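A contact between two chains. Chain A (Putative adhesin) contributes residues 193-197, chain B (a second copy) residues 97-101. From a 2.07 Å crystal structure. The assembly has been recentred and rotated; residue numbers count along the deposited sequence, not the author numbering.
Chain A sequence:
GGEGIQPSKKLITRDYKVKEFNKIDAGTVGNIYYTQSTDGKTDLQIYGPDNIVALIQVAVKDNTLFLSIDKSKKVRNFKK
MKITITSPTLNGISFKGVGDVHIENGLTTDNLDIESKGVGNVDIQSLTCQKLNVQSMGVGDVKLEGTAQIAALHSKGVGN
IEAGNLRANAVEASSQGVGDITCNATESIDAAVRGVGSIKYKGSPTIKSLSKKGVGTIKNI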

# COMPACT_ATOMS: atom_id res chain seq x y z
N VAL A 193 -14.74 4.10 7.62
CA VAL A 193 -13.72 4.72 6.74
C VAL A 193 -12.72 5.45 7.63
O VAL A 193 -13.11 6.35 8.38
CB VAL A 193 -14.36 5.64 5.65
CG1 VAL A 193 -13.36 6.68 5.11
CG2 VAL A 193 -14.92 4.80 4.50
N ARG A 194 -11.45 5.03 7.62
CA ARG A 194 -10.43 5.62 8.50
C ARG A 194 -9.12 5.99 7.78
O ARG A 194 -8.20 6.49 8.41
CB ARG A 194 -10.09 4.66 9.66
CG ARG A 194 -11.22 4.32 10.64
CD ARG A 194 -11.51 5.48 11.58
NE ARG A 194 -12.40 5.10 12.69
CZ ARG A 194 -13.73 5.12 12.64
NH1 ARG A 194 -14.35 5.49 11.53
NH2 ARG A 194 -14.44 4.77 13.70
N GLY A 195 -9.07 5.80 6.45
CA GLY A 195 -7.89 6.16 5.68
C GLY A 195 -8.25 7.01 4.48
O GLY A 195 -9.13 7.87 4.57
N VAL A 196 -7.59 6.75 3.34
CA VAL A 196 -7.87 7.43 2.07
C VAL A 196 -8.50 6.38 1.18
O VAL A 196 -7.82 5.48 0.68
CB VAL A 196 -6.63 8.11 1.44
CG1 VAL A 196 -7.03 8.86 0.17
CG2 VAL A 196 -5.97 9.07 2.42
N GLY A 197 -9.81 6.47 1.02
CA GLY A 197 -10.54 5.49 0.23
C GLY A 197 -11.93 5.30 0.79
O GLY A 197 -12.24 5.76 1.90
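Chain B, residues 97-101: GVGDV

This is a small side-by-side packing of two loop segments from copies of the same protein, running nearly in the same direction and held together by van der Waals contact between valines and backbone rather than by hydrogen bonds. The direction follows from the end-to-end vectors of the touching parts: CA 194 to CA 196 in chain A and CA 98 to CA 100 in chain B differ by 9°, so chain B lies almost parallel to chain A. The register is set by two CA pairs, G195(A) CA to V98(B) CA at 6.1 Å and V196(A) CA to G99(B) CA at 5.8 Å. No hydrogen bond crosses between the stretches, and together they bury 198 Å².

The backbone of chain B is extended at V98(B), with phi/psi of -128/120, and again at D100(B), at -89/145. Between them G99(B) adopts 146/161, angles at which a side chain would be jammed against the carbonyl O of the preceding residue; the conformation therefore calls for glycine independently of the partner chain.

Two valines make the centre of the contact, each with its CA-to-CB bond pointing toward the other stretch and chi1 in the t well. V98(B) comes down on the chain A backbone: its CG1 lies 3.4 Å from G195(A) O and 4.1 Å from R194(A) O. The same methyl reaches V196(A) CG2 at 4.1 Å, the apolar side-chain contact of the interface. V196(A) in turn leans on chain B, where its CG2 lies 3.4 Å from G99(B) N. Each valine thus packs against a glycine of the opposing stretch, and neither glycine places a side chain in the gap: a CB on G195(A) or G99(B) would point away from the other stretch.

Further along, V196(A) CG1 approaches D100(B) OD1 at 3.6 Å. The CA-to-CB bond of D100(B) is directed sideways, but with chi1 at -64° (m) the end of the side chain comes nearer to chain A. Its OD1 is hydrogen-bonded elsewhere in the structure, so the carboxylate oxygen beside this methyl is not left without a polar partner.

R194(A) takes part through its backbone. Its CA-to-CB bond points away from chain B, and its side chain approaches no closer than 6.9 Å; within its own stretch, NH1 makes a weak hydrogen bond to V193(A) O at 3.5 Å. The outer residues V193(A), G197(A), G97(B) and V101(B) bury no surface here, which confines the contact to three consecutive residues on each chain.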

# COMPACT_ATOMS: atom_id res chain seq x y z
N GLY B 97 -0.95 13.23 8.83
CA GLY B 97 -2.40 13.14 8.94
C GLY B 97 -2.99 12.05 8.07
O GLY B 97 -2.36 11.00 7.88
N VAL B 98 -4.20 12.29 7.54
CA VAL B 98 -4.89 11.34 6.65
C VAL B 98 -5.28 12.13 5.41
O VAL B 98 -5.96 13.14 5.52
CB VAL B 98 -6.12 10.64 7.34
CG1 VAL B 98 -6.88 9.76 6.35
CG2 VAL B 98 -5.71 9.84 8.57
N GLY B 99 -4.79 11.72 4.24
CA GLY B 99 -5.11 12.45 3.01
C GLY B 99 -3.97 12.44 2.03
O GLY B 99 -2.84 12.11 2.40
N ASP B 100 -4.26 12.73 0.75
CA ASP B 100 -3.25 12.76 -0.30
C ASP B 100 -2.65 14.13 -0.39
O ASP B 100 -3.34 15.13 -0.16
CB ASP B 100 -3.86 12.36 -1.65
CG ASP B 100 -4.38 10.93 -1.73
OD1 ASP B 100 -3.88 10.06 -0.96
OD2 ASP B 100 -5.32 10.68 -2.52
N VAL B 101 -1.35 14.19 -0.70
CA VAL B 101 -0.64 15.45 -0.89
C VAL B 101 -0.28 15.54 -2.39
O VAL B 101 0.38 14.66 -2.95
CB VAL B 101 0.57 15.62 0.06
CG1 VAL B 101 1.31 16.93 -0.20
CG2 VAL B 101 0.15 15.52 1.52